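Long-range contacts in cysteine desulfurase (Fervidobacterium islandicum, PDB 6A6E), which probably uses pyridoxal-5'-phosphate to remove sulfur from L-cysteine as a persulfide, leaving alanine, as SufS-type cysteine desulfurases do for iron-sulfur cluster assembly: residues A[120-124]-A[147-151]; A[125-131]-A[150-156]; A[167-171]-A[197-202]; A[253-258]-A[279-283]. One frame throughout, in Å; residues are numbered along the deposited sequence.

How the contacts relate
From the N terminus, the chain leaves helix 103-116, turns at 120-124 and enters strand 125-129, then returns through helix 138-147 to strand 150-154. Contact 1 closes this excursion at its start; contact 2 opens inside that loop and closes just past it, so the two overlap rather than nest, sharing K150 and V151, and V126 packs on both F149 and L120. Contact 3 follows in series: helix 164-173, next after strand 150-154, meets helix 195-201 on the sheet face bearing L127, whose CD2 touches F202 and T170. Contact 4 opens and closes later, about 22 Å from contact 1 between centres, joining the loops that flank strands 268-269 and 274-276.

Contact 1 (A[120-124]-A[147-151]); sequences LKTED and YGFKV
F149 carries this contact, its side chain tucked under the turn formed by 120-124. Its CB sits 3.4 Å from D124 O and 3.6 Å from K121 O, against two carbonyl oxygens of the turn. From there chi1 of 51° places CG between the backbone N and carbonyl carbon, and CG meets L120 CG and CD2. Further out, CD2 and CE2 run under L120 CD2, which approaches CD2 of F149 to 3.7 Å; CZ still grazes the same methyl. This is a CH-pi contact over the face, with L120 CD2 displaced toward the rim of the ring, and V111 of helix 103-116 also touches F149.

The backbones are joined by two hydrogen bonds. E123 N reaches G148 O at 3.0 Å almost straight, but from well above the carbonyl plane, whereas K150 N gives a 2.9 Å bond to D124 O. D124 also shapes the turn itself: its OD2 accepts from K121 N at 2.8 Å and forms a salt bridge with K178. A type II beta turn, K121 to D124, thus leads into strand 125-129 beside the chain leaving helix 138-147, at the entry to a beta-alpha-beta crossover.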
loop_
_atom_site.group_PDB
_atom_site.type_symbol
_atom_site.label_atom_id
_atom_site.label_comp_id
_atom_site.label_asym_id
_atom_site.label_seq_id
_atom_site.Cartn_x
_atom_site.Cartn_y
_atom_site.Cartn_z
ATOM N N LEU A 120 -22.334 -12.976 0.112
ATOM C CA LEU A 120 -23.202 -11.811 0.128
ATOM C C LEU A 120 -23.915 -11.727 -1.189
ATOM O O LEU A 120 -23.277 -11.411 -2.184
ATOM C CB LEU A 120 -22.403 -10.526 0.354
ATOM C CG LEU A 120 -23.153 -9.198 0.481
ATOM C CD1 LEU A 120 -24.189 -9.151 1.575
ATOM C CD2 LEU A 120 -22.113 -8.105 0.729
ATOM N N LYS A 121 -25.218 -12.045 -1.216
ATOM C CA LYS A 121 -26.010 -12.104 -2.476
ATOM C C LYS A 121 -26.971 -10.963 -2.655
ATOM O O LYS A 121 -27.263 -10.252 -1.705
ATOM C CB LYS A 121 -26.837 -13.367 -2.560
ATOM C CG LYS A 121 -26.105 -14.641 -2.303
ATOM C CD LYS A 121 -26.909 -15.727 -2.970
ATOM C CE LYS A 121 -26.471 -17.083 -2.524
ATOM N NZ LYS A 121 -27.113 -17.325 -1.218
ATOM N N THR A 122 -27.523 -10.824 -3.859
ATOM C CA THR A 122 -28.553 -9.820 -4.140
ATOM C C THR A 122 -29.657 -10.013 -3.119
ATOM O O THR A 122 -29.975 -11.136 -2.743
ATOM C CB THR A 122 -29.150 -9.964 -5.556
ATOM O OG1 THR A 122 -29.269 -11.347 -5.843
ATOM C CG2 THR A 122 -28.261 -9.473 -6.579
ATOM N N GLU A 123 -30.194 -8.923 -2.601
ATOM C CA GLU A 123 -31.239 -9.054 -1.577
ATOM C C GLU A 123 -30.873 -9.684 -0.206
ATOM O O GLU A 123 -31.744 -9.776 0.658
ATOM C CB GLU A 123 -32.448 -9.791 -2.188
ATOM C CG GLU A 123 -32.861 -9.195 -3.527
ATOM C CD GLU A 123 -34.336 -9.272 -3.739
ATOM O OE1 GLU A 123 -34.885 -10.389 -3.560
ATOM O OE2 GLU A 123 -34.931 -8.216 -4.065
ATOM N N ASP A 124 -29.618 -10.105 0.017
ATOM C CA ASP A 124 -29.119 -10.176 1.389
ATOM C C ASP A 124 -29.026 -8.759 1.923
ATOM O O ASP A 124 -29.017 -7.779 1.165
ATOM C CB ASP A 124 -27.749 -10.800 1.468
ATOM C CG ASP A 124 -27.774 -12.284 1.287
ATOM O OD1 ASP A 124 -28.834 -12.891 1.429
ATOM O OD2 ASP A 124 -26.723 -12.856 0.989
ATOM N N TYR A 147 -23.907 -5.134 -6.909
ATOM C CA TYR A 147 -24.120 -6.504 -6.560
ATOM C C TYR A 147 -25.566 -6.788 -6.077
ATOM O O TYR A 147 -25.905 -7.939 -5.916
ATOM C CB TYR A 147 -23.105 -6.984 -5.529
ATOM C CG TYR A 147 -21.611 -7.028 -5.943
ATOM C CD1 TYR A 147 -21.114 -7.895 -6.937
ATOM C CD2 TYR A 147 -20.698 -6.233 -5.277
ATOM C CE1 TYR A 147 -19.745 -7.912 -7.250
ATOM C CE2 TYR A 147 -19.364 -6.260 -5.567
ATOM C CZ TYR A 147 -18.866 -7.073 -6.555
ATOM O OH TYR A 147 -17.468 -6.999 -6.751
ATOM N N GLY A 148 -26.357 -5.755 -5.816
ATOM C CA GLY A 148 -27.767 -5.881 -5.427
ATOM C C GLY A 148 -28.149 -6.091 -3.960
ATOM O O GLY A 148 -29.355 -6.231 -3.657
ATOM N N PHE A 149 -27.179 -6.132 -3.030
ATOM C CA PHE A 149 -27.539 -6.373 -1.620
ATOM C C PHE A 149 -28.131 -5.078 -1.114
ATOM O O PHE A 149 -28.033 -4.080 -1.793
ATOM C CB PHE A 149 -26.358 -6.846 -0.758
ATOM C CG PHE A 149 -25.124 -5.971 -0.861
ATOM C CD1 PHE A 149 -24.966 -4.903 -0.023
ATOM C CD2 PHE A 149 -24.144 -6.228 -1.802
ATOM C CE1 PHE A 149 -23.841 -4.100 -0.082
ATOM C CE2 PHE A 149 -22.978 -5.445 -1.851
ATOM C CZ PHE A 149 -22.852 -4.373 -1.012
ATOM N N LYS A 150 -28.699 -5.105 0.086
ATOM C CA LYS A 150 -29.305 -3.944 0.688
ATOM C C LYS A 150 -28.465 -3.570 1.885
ATOM O O LYS A 150 -27.807 -4.402 2.464
ATOM C CB LYS A 150 -30.706 -4.263 1.197
ATOM C CG LYS A 150 -31.648 -4.806 0.145
ATOM C CD LYS A 150 -33.040 -5.091 0.747
ATOM C CE LYS A 150 -33.750 -6.181 -0.070
ATOM N NZ LYS A 150 -35.096 -6.596 0.441
ATOM N N VAL A 151 -28.501 -2.311 2.236
ATOM C CA VAL A 151 -27.791 -1.833 3.406
ATOM C C VAL A 151 -28.809 -1.293 4.421
ATOM O O VAL A 151 -29.695 -0.500 4.057
ATOM C CB VAL A 151 -26.848 -0.704 2.984
ATOM C CG1 VAL A 151 -26.122 -0.159 4.180
ATOM C CG2 VAL A 151 -25.846 -1.231 1.911
#

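Contact 2 (A[125-131]-A[150-156]); sequences TVLISQV and KVAYITA
L127 CD1 fits into the hollow between A152 and I154, 4.0 Å from A152 CB and 3.8 Å from I154 CG1. The L127 and I154 side chains cross at about a right angle, so the leucine branch lies against the isoleucine's flank. On the same face T125 CG2 packs against A152 CB, 3.8 Å away. On the other face, which carries V126, I128, V151 and Y153, I128 and Y153 lie side by side, pointing the same way, with I128 CG1 3.6 Å from Y153 CE2. Chi1 of 62° sets I128 CG1 between its own backbone N and carbonyl carbon, and CD1 then reaches both that ring and V151 CG1.

Between the two faces the strands run parallel in register, their short axes 35° apart, and a ladder alternates from V126 N to K150 O through Q130 N to I154 O. Beyond its end, Q130 extends alongside T155 and its OE1 takes A156 N at 3.0 Å; a water donates to both OE1 and A156 O. S129 OG accepts from V131 N in an ST turn and also bonds E132. Y153 OH bonds F271 O of the second subunit, whose ring meets Y153 edge-to-face. With W140 and V141 of the intervening helix over V126, I128 and Y153, this is the beta-alpha-beta unit at one margin of the seven-stranded sheet of this class-V aminotransferase family member.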
loop_
_atom_site.group_PDB
_atom_site.type_symbol
_atom_site.label_atom_id
_atom_site.label_comp_id
_atom_site.label_asym_id
_atom_site.label_seq_id
_atom_site.Cartn_x
_atom_site.Cartn_y
_atom_site.Cartn_z
ATOM N N THR A 125 -28.922 -8.657 3.226
ATOM C CA THR A 125 -28.770 -7.332 3.862
ATOM C C THR A 125 -27.464 -7.297 4.606
ATOM O O THR A 125 -27.096 -8.292 5.239
ATOM C CB THR A 125 -29.893 -7.054 4.893
ATOM O OG1 THR A 125 -31.115 -6.991 4.193
ATOM C CG2 THR A 125 -29.713 -5.741 5.648
ATOM N N VAL A 126 -26.779 -6.156 4.465
ATOM C CA VAL A 126 -25.635 -5.801 5.235
ATOM C C VAL A 126 -26.117 -4.772 6.214
ATOM O O VAL A 126 -26.626 -3.750 5.795
ATOM C CB VAL A 126 -24.505 -5.094 4.397
ATOM C CG1 VAL A 126 -23.323 -4.810 5.306
ATOM C CG2 VAL A 126 -24.059 -5.989 3.282
ATOM N N LEU A 127 -25.850 -4.999 7.485
ATOM C CA LEU A 127 -26.168 -4.058 8.541
ATOM C C LEU A 127 -24.897 -3.342 9.020
ATOM O O LEU A 127 -23.963 -3.975 9.525
ATOM C CB LEU A 127 -26.740 -4.800 9.738
ATOM C CG LEU A 127 -27.093 -3.989 10.988
ATOM C CD1 LEU A 127 -28.160 -2.964 10.630
ATOM C CD2 LEU A 127 -27.597 -4.933 12.087
ATOM N N ILE A 128 -24.911 -2.014 8.944
ATOM C CA ILE A 128 -23.842 -1.180 9.523
ATOM C C ILE A 128 -24.418 -0.200 10.533
ATOM O O ILE A 128 -25.571 -0.298 10.841
ATOM C CB ILE A 128 -23.050 -0.465 8.418
ATOM C CG1 ILE A 128 -23.910 0.470 7.609
ATOM C CG2 ILE A 128 -22.429 -1.493 7.477
ATOM C CD1 ILE A 128 -23.139 1.134 6.463
ATOM N N SER A 129 -23.625 0.688 11.110
ATOM C CA SER A 129 -24.172 1.661 12.017
ATOM C C SER A 129 -24.177 3.064 11.390
ATOM O O SER A 129 -23.441 3.335 10.446
ATOM C CB SER A 129 -23.396 1.656 13.320
ATOM O OG SER A 129 -22.448 2.684 13.326
ATOM N N GLN A 130 -25.009 3.961 11.946
ATOM C CA GLN A 130 -25.081 5.326 11.493
ATOM C C GLN A 130 -23.804 6.132 11.769
ATOM O O GLN A 130 -23.617 7.200 11.187
ATOM C CB GLN A 130 -26.287 6.067 12.125
ATOM C CG GLN A 130 -27.574 5.775 11.413
ATOM C CD GLN A 130 -28.802 6.600 11.869
ATOM O OE1 GLN A 130 -28.893 7.084 12.988
ATOM N NE2 GLN A 130 -29.755 6.741 10.945
ATOM N N VAL A 131 -22.963 5.692 12.683
ATOM C CA VAL A 131 -21.786 6.468 12.981
ATOM C C VAL A 131 -20.535 5.994 12.211
ATOM O O VAL A 131 -19.410 6.443 12.509
ATOM C CB VAL A 131 -21.515 6.465 14.505
ATOM C CG1 VAL A 131 -22.813 6.708 15.267
ATOM C CG2 VAL A 131 -20.921 5.168 14.977
ATOM N N LYS A 150 -28.699 -5.105 0.086
ATOM C CA LYS A 150 -29.305 -3.944 0.688
ATOM C C LYS A 150 -28.465 -3.570 1.885
ATOM O O LYS A 150 -27.807 -4.402 2.464
ATOM C CB LYS A 150 -30.706 -4.263 1.197
ATOM C CG LYS A 150 -31.648 -4.806 0.145
ATOM C CD LYS A 150 -33.040 -5.091 0.747
ATOM C CE LYS A 150 -33.750 -6.181 -0.070
ATOM N NZ LYS A 150 -35.096 -6.596 0.441
ATOM N N VAL A 151 -28.501 -2.311 2.236
ATOM C CA VAL A 151 -27.791 -1.833 3.406
ATOM C C VAL A 151 -28.809 -1.293 4.421
ATOM O O VAL A 151 -29.695 -0.500 4.057
ATOM C CB VAL A 151 -26.848 -0.704 2.984
ATOM C CG1 VAL A 151 -26.122 -0.159 4.180
ATOM C CG2 VAL A 151 -25.846 -1.231 1.911
ATOM N N ALA A 152 -28.633 -1.662 5.680
ATOM C CA ALA A 152 -29.508 -1.202 6.792
ATOM C C ALA A 152 -28.628 -0.693 7.886
ATOM O O ALA A 152 -27.435 -1.045 7.937
ATOM C CB ALA A 152 -30.333 -2.363 7.299
ATOM N N TYR A 153 -29.167 0.170 8.739
ATOM C CA TYR A 153 -28.367 0.820 9.777
ATOM C C TYR A 153 -28.885 0.596 11.182
ATOM O O TYR A 153 -30.073 0.617 11.384
ATOM C CB TYR A 153 -28.376 2.324 9.555
ATOM C CG TYR A 153 -27.651 2.741 8.313
ATOM C CD1 TYR A 153 -28.272 2.702 7.070
ATOM C CD2 TYR A 153 -26.352 3.201 8.382
ATOM C CE1 TYR A 153 -27.613 3.098 5.915
ATOM C CE2 TYR A 153 -25.695 3.603 7.246
ATOM C CZ TYR A 153 -26.309 3.553 6.018
ATOM O OH TYR A 153 -25.624 3.996 4.882
ATOM N N ILE A 154 -27.995 0.402 12.150
ATOM C CA ILE A 154 -28.306 0.559 13.566
ATOM C C ILE A 154 -28.317 2.052 13.854
ATOM O O ILE A 154 -27.320 2.739 13.535
ATOM C CB ILE A 154 -27.233 -0.101 14.415
ATOM C CG1 ILE A 154 -27.147 -1.609 14.087
ATOM C CG2 ILE A 154 -27.474 0.167 15.876
ATOM C CD1 ILE A 154 -25.896 -2.232 14.641
ATOM N N THR A 155 -29.409 2.582 14.409
ATOM C CA THR A 155 -29.534 4.052 14.518
ATOM C C THR A 155 -28.872 4.578 15.771
ATOM O O THR A 155 -28.746 3.878 16.769
ATOM C CB THR A 155 -31.001 4.502 14.533
ATOM O OG1 THR A 155 -31.628 3.839 15.592
ATOM C CG2 THR A 155 -31.702 4.055 13.300
ATOM N N ALA A 156 -28.349 5.787 15.681
ATOM C CA ALA A 156 -27.729 6.452 16.773
ATOM C C ALA A 156 -28.702 7.466 17.344
ATOM O O ALA A 156 -29.623 7.874 16.626
ATOM C CB ALA A 156 -26.503 7.195 16.296
HETATM O O HOH W 1 -30.704 8.892 13.993
#

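Contact 3 (A[167-171]-A[197-202]); sequences ILKTK and LIRETF
Segments 167-171 and 197-201 run nearly parallel, their helical axes 17° apart and 10.5 Å from each other at closest approach, so side chains rather than backbones fill the gap. I167 reaches directly across: its CD1 comes within 4.0 Å of I198 CG1, the two side chains crossing at about a right angle, and its CG2 turns toward T201. On the outer margin L168 CD2 lies 4.0 Å from T201 OG1. That hydroxyl is already committed to its own helix, donating to L197 O at 2.6 Å; the same carbonyl also accepts from T201 N.

K171 and T201 slide past each other in opposite directions. K171 CB rests 3.7 Å from T201 CG2, and bends at chi2 and chi4 bring the chain round until NZ bonds T201 O at 3.0 Å, in the carbonyl plane on a lone pair. The ammonium therefore meets a carbonyl in the last turn of the helix, where the dipole would probably favour a positive charge. F202, the first residue past that helix, carries T201 CG2 over one face of its ring, while its CE1 lies 3.9 Å from K171 CA. R199 NH2 holds F202 O in the guanidinium plane. F202 and T170 both pack on L127, and I198 on V180: two neighbouring helices laid on one face of a central sheet, the three-layer alpha-beta-alpha build of fold-type I PLP enzymes.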
loop_
_atom_site.group_PDB
_atom_site.type_symbol
_atom_site.label_atom_id
_atom_site.label_comp_id
_atom_site.label_asym_id
_atom_site.label_seq_id
_atom_site.Cartn_x
_atom_site.Cartn_y
_atom_site.Cartn_z
ATOM N N ILE A 167 -29.269 -1.499 19.669
ATOM C CA ILE A 167 -28.754 -2.769 19.091
ATOM C C ILE A 167 -29.759 -3.916 19.137
ATOM O O ILE A 167 -30.108 -4.508 18.092
ATOM C CB ILE A 167 -27.420 -3.184 19.757
ATOM C CG1 ILE A 167 -26.310 -2.237 19.254
ATOM C CG2 ILE A 167 -27.015 -4.584 19.321
ATOM C CD1 ILE A 167 -25.177 -2.177 20.208
ATOM N N LEU A 168 -30.287 -4.146 20.335
ATOM C CA LEU A 168 -31.426 -5.106 20.535
ATOM C C LEU A 168 -32.680 -4.780 19.743
ATOM O O LEU A 168 -33.272 -5.695 19.192
ATOM C CB LEU A 168 -31.790 -5.228 22.010
ATOM C CG LEU A 168 -30.609 -5.735 22.835
ATOM C CD1 LEU A 168 -30.812 -5.540 24.328
ATOM C CD2 LEU A 168 -30.326 -7.190 22.494
ATOM N N LYS A 169 -33.075 -3.501 19.664
ATOM C CA LYS A 169 -34.212 -3.114 18.787
ATOM C C LYS A 169 -33.999 -3.351 17.286
ATOM O O LYS A 169 -34.904 -3.818 16.552
ATOM C CB LYS A 169 -34.583 -1.654 18.999
ATOM C CG LYS A 169 -35.712 -1.489 20.013
ATOM C CD LYS A 169 -36.694 -0.376 19.632
ATOM C CE LYS A 169 -36.188 1.020 20.007
ATOM N NZ LYS A 169 -37.211 2.070 19.720
ATOM N N THR A 170 -32.796 -3.050 16.807
ATOM C CA THR A 170 -32.502 -3.349 15.395
ATOM C C THR A 170 -32.730 -4.814 15.019
ATOM O O THR A 170 -33.201 -5.111 13.934
ATOM C CB THR A 170 -31.066 -2.984 15.047
ATOM O OG1 THR A 170 -30.860 -1.603 15.375
ATOM C CG2 THR A 170 -30.786 -3.274 13.545
ATOM N N LYS A 171 -32.390 -5.719 15.917
ATOM C CA LYS A 171 -32.548 -7.168 15.686
ATOM C C LYS A 171 -33.985 -7.604 15.477
ATOM O O LYS A 171 -34.230 -8.565 14.783
ATOM C CB LYS A 171 -31.943 -7.962 16.860
ATOM C CG LYS A 171 -32.388 -9.410 17.062
ATOM C CD LYS A 171 -31.824 -10.428 16.076
ATOM C CE LYS A 171 -32.018 -11.847 16.619
ATOM N NZ LYS A 171 -31.242 -12.059 17.889
ATOM N N LEU A 197 -21.724 -8.015 22.661
ATOM C CA LEU A 197 -23.194 -7.927 22.623
ATOM C C LEU A 197 -23.642 -7.997 21.161
ATOM O O LEU A 197 -24.598 -8.701 20.819
ATOM C CB LEU A 197 -23.648 -6.653 23.289
ATOM C CG LEU A 197 -25.134 -6.331 23.106
ATOM C CD1 LEU A 197 -26.042 -7.354 23.799
ATOM C CD2 LEU A 197 -25.378 -4.908 23.587
ATOM N N ILE A 198 -22.916 -7.313 20.265
ATOM C CA ILE A 198 -23.260 -7.414 18.845
ATOM C C ILE A 198 -23.057 -8.811 18.319
ATOM O O ILE A 198 -23.897 -9.341 17.575
ATOM C CB ILE A 198 -22.519 -6.324 17.993
ATOM C CG1 ILE A 198 -22.999 -4.963 18.447
ATOM C CG2 ILE A 198 -22.770 -6.513 16.483
ATOM C CD1 ILE A 198 -22.083 -3.860 18.042
ATOM N N ARG A 199 -21.973 -9.457 18.714
ATOM C CA ARG A 199 -21.694 -10.791 18.200
ATOM C C ARG A 199 -22.830 -11.780 18.590
ATOM O O ARG A 199 -23.266 -12.587 17.749
ATOM C CB ARG A 199 -20.379 -11.250 18.799
ATOM C CG ARG A 199 -20.055 -12.739 18.711
ATOM C CD ARG A 199 -19.743 -13.241 17.323
ATOM N NE ARG A 199 -20.822 -13.180 16.334
ATOM C CZ ARG A 199 -20.647 -13.426 15.028
ATOM N NH1 ARG A 199 -19.441 -13.724 14.539
ATOM N NH2 ARG A 199 -21.659 -13.323 14.176
ATOM N N GLU A 200 -23.303 -11.703 19.838
ATOM C CA GLU A 200 -24.451 -12.600 20.286
ATOM C C GLU A 200 -25.783 -12.216 19.746
ATOM O O GLU A 200 -26.600 -13.106 19.436
ATOM C CB GLU A 200 -24.537 -12.743 21.807
ATOM C CG GLU A 200 -23.224 -13.074 22.497
ATOM C CD GLU A 200 -22.524 -14.309 21.935
ATOM O OE1 GLU A 200 -23.207 -15.135 21.281
ATOM O OE2 GLU A 200 -21.284 -14.439 22.147
ATOM N N THR A 201 -26.033 -10.911 19.580
ATOM C CA THR A 201 -27.306 -10.492 19.005
ATOM C C THR A 201 -27.443 -10.934 17.543
ATOM O O THR A 201 -28.513 -11.276 17.084
ATOM C CB THR A 201 -27.415 -8.961 19.102
ATOM O OG1 THR A 201 -27.217 -8.581 20.462
ATOM C CG2 THR A 201 -28.715 -8.449 18.565
ATOM N N PHE A 202 -26.353 -10.891 16.779
ATOM C CA PHE A 202 -26.421 -11.270 15.369
ATOM C C PHE A 202 -25.526 -12.483 15.183
ATOM O O PHE A 202 -24.417 -12.442 14.577
ATOM C CB PHE A 202 -26.014 -10.104 14.476
ATOM C CG PHE A 202 -26.900 -8.902 14.643
ATOM C CD1 PHE A 202 -28.163 -8.899 14.112
ATOM C CD2 PHE A 202 -26.498 -7.825 15.377
ATOM C CE1 PHE A 202 -28.973 -7.816 14.280
ATOM C CE2 PHE A 202 -27.315 -6.747 15.564
ATOM C CZ PHE A 202 -28.552 -6.740 14.996
#

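Contact 4 (A[253-258]-A[279-283]); sequences LEQLEP and LPYRF
The F283 ring has R282 CG over the centre of one face, 3.8 Å above the plane, while its edge is pushed into segment 253-258. There L253 O and L256 O lie in the ring plane, L253 O only 3.2 Å from F283 CZ, so two carbonyl oxygens face the weakly positive rim. P258 CA meets the same rim at CE1, 3.7 Å away. The R282 guanidinium also presents an edge to this segment: a water bridges R282 NH1 and E254 O, accepting from the first and donating to the second. R282 NE is held by N277 O, outside both segments. Chi1 of 179° carries the R282 chain out past P258, whose CG lies 4.0 Å from R282 CG.

Within 253-258 a type I beta turn runs from L253 to L256 at the end of helix 250-253, with L256 N bonded to L253 O. Facing it, a short 3-10 segment, 281-282, follows a cis peptide before P280. The contact thus brings together the two ends of a long connection that runs out through strands 268-269 and 274-276 and back.

Apolar contacts fill the remainder. L279 CD1 fits between E254 CG, at 3.7 Å, and L253 CB, at 3.9 Å, while L256 CB touches F283 CZ. Behind them F109 of helix 103-116 packs on both L256 and F283, and E257 bonds Y261 OH through OE2 and makes a salt bridge through OE1 to R142 of the second subunit.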
loop_
_atom_site.group_PDB
_atom_site.type_symbol
_atom_site.label_atom_id
_atom_site.label_comp_id
_atom_site.label_asym_id
_atom_site.label_seq_id
_atom_site.Cartn_x
_atom_site.Cartn_y
_atom_site.Cartn_z
ATOM N N LEU A 253 -11.591 -17.587 5.757
ATOM C CA LEU A 253 -10.622 -17.182 4.740
ATOM C C LEU A 253 -10.437 -18.303 3.722
ATOM O O LEU A 253 -10.249 -18.033 2.544
ATOM C CB LEU A 253 -9.268 -16.912 5.379
ATOM C CG LEU A 253 -9.105 -15.612 6.171
ATOM C CD1 LEU A 253 -7.759 -15.597 6.833
ATOM C CD2 LEU A 253 -9.312 -14.375 5.313
ATOM N N GLU A 254 -10.465 -19.558 4.163
ATOM C CA GLU A 254 -10.279 -20.673 3.247
ATOM C C GLU A 254 -11.346 -20.790 2.178
ATOM O O GLU A 254 -11.084 -21.429 1.175
ATOM C CB GLU A 254 -10.181 -22.019 3.975
ATOM C CG GLU A 254 -8.832 -22.266 4.613
ATOM C CD GLU A 254 -8.868 -23.327 5.717
ATOM O OE1 GLU A 254 -9.966 -23.780 6.154
ATOM O OE2 GLU A 254 -7.782 -23.701 6.196
ATOM N N GLN A 255 -12.512 -20.201 2.382
ATOM C CA GLN A 255 -13.602 -20.267 1.425
ATOM C C GLN A 255 -13.765 -18.966 0.580
ATOM O O GLN A 255 -14.672 -18.859 -0.283
ATOM C CB GLN A 255 -14.909 -20.599 2.191
ATOM C CG GLN A 255 -14.859 -21.935 2.962
ATOM C CD GLN A 255 -14.511 -23.110 2.055
ATOM O OE1 GLN A 255 -13.520 -23.792 2.249
ATOM N NE2 GLN A 255 -15.312 -23.306 1.031
ATOM N N LEU A 256 -12.874 -17.987 0.788
ATOM C CA LEU A 256 -13.113 -16.672 0.193
ATOM C C LEU A 256 -12.371 -16.591 -1.099
ATOM O O LEU A 256 -11.189 -16.972 -1.115
ATOM C CB LEU A 256 -12.563 -15.560 1.078
ATOM C CG LEU A 256 -13.319 -14.815 2.126
ATOM C CD1 LEU A 256 -12.441 -13.604 2.529
ATOM C CD2 LEU A 256 -14.696 -14.374 1.646
ATOM N N GLU A 257 -13.026 -16.125 -2.168
ATOM C CA GLU A 257 -12.339 -15.709 -3.394
ATOM C C GLU A 257 -11.312 -14.533 -3.106
ATOM O O GLU A 257 -11.646 -13.578 -2.405
ATOM C CB GLU A 257 -13.347 -15.254 -4.463
ATOM C CG GLU A 257 -12.750 -14.718 -5.797
ATOM C CD GLU A 257 -12.154 -15.783 -6.712
ATOM O OE1 GLU A 257 -12.324 -16.978 -6.453
ATOM O OE2 GLU A 257 -11.454 -15.435 -7.676
ATOM N N PRO A 258 -10.093 -14.619 -3.652
ATOM C CA PRO A 258 -9.124 -13.501 -3.408
ATOM C C PRO A 258 -9.716 -12.224 -3.922
ATOM O O PRO A 258 -10.459 -12.234 -4.929
ATOM C CB PRO A 258 -7.915 -13.904 -4.215
ATOM C CG PRO A 258 -7.955 -15.445 -4.216
ATOM C CD PRO A 258 -9.433 -15.789 -4.263
ATOM N N LEU A 279 -2.987 -20.203 2.673
ATOM C CA LEU A 279 -3.118 -19.027 3.561
ATOM C C LEU A 279 -1.782 -18.770 4.185
ATOM O O LEU A 279 -1.077 -19.715 4.473
ATOM C CB LEU A 279 -4.105 -19.279 4.719
ATOM C CG LEU A 279 -5.576 -19.538 4.372
ATOM C CD1 LEU A 279 -6.453 -19.553 5.617
ATOM C CD2 LEU A 279 -6.117 -18.544 3.409
ATOM N N PRO A 280 -1.395 -17.525 4.434
ATOM C CA PRO A 280 -2.112 -16.272 4.132
ATOM C C PRO A 280 -1.833 -15.704 2.735
ATOM O O PRO A 280 -2.430 -14.704 2.311
ATOM C CB PRO A 280 -1.476 -15.302 5.139
ATOM C CG PRO A 280 -0.062 -15.786 5.319
ATOM C CD PRO A 280 -0.173 -17.294 5.223
ATOM N N TYR A 281 -0.934 -16.369 2.032
ATOM C CA TYR A 281 -0.324 -15.879 0.788
ATOM C C TYR A 281 -1.339 -15.751 -0.324
ATOM O O TYR A 281 -1.205 -14.908 -1.239
ATOM C CB TYR A 281 0.813 -16.823 0.359
ATOM C CG TYR A 281 1.807 -17.171 1.455
ATOM C CD1 TYR A 281 2.556 -16.168 2.112
ATOM C CD2 TYR A 281 1.992 -18.489 1.860
ATOM C CE1 TYR A 281 3.417 -16.494 3.129
ATOM C CE2 TYR A 281 2.882 -18.812 2.877
ATOM C CZ TYR A 281 3.588 -17.813 3.483
ATOM O OH TYR A 281 4.455 -18.167 4.468
ATOM N N ARG A 282 -2.369 -16.586 -0.258
ATOM C CA ARG A 282 -3.539 -16.434 -1.117
ATOM C C ARG A 282 -4.103 -15.024 -1.264
ATOM O O ARG A 282 -4.692 -14.685 -2.332
ATOM C CB ARG A 282 -4.648 -17.357 -0.604
ATOM C CG ARG A 282 -5.938 -17.293 -1.366
ATOM C CD ARG A 282 -6.960 -18.295 -0.781
ATOM N NE ARG A 282 -6.375 -19.594 -0.933
ATOM C CZ ARG A 282 -6.833 -20.719 -0.403
ATOM N NH1 ARG A 282 -7.943 -20.746 0.356
ATOM N NH2 ARG A 282 -6.138 -21.822 -0.641
ATOM N N PHE A 283 -3.997 -14.222 -0.201
ATOM C CA PHE A 283 -4.606 -12.911 -0.165
ATOM C C PHE A 283 -3.606 -11.757 -0.218
ATOM O O PHE A 283 -3.995 -10.612 0.017
ATOM C CB PHE A 283 -5.516 -12.773 1.056
ATOM C CG PHE A 283 -6.615 -13.794 1.074
ATOM C CD1 PHE A 283 -7.604 -13.728 0.148
ATOM C CD2 PHE A 283 -6.580 -14.868 1.931
ATOM C CE1 PHE A 283 -8.601 -14.655 0.100
ATOM C CE2 PHE A 283 -7.587 -15.829 1.903
ATOM C CZ PHE A 283 -8.605 -15.725 0.973
HETATM O O HOH W 2 -9.178 -23.351 0.825
#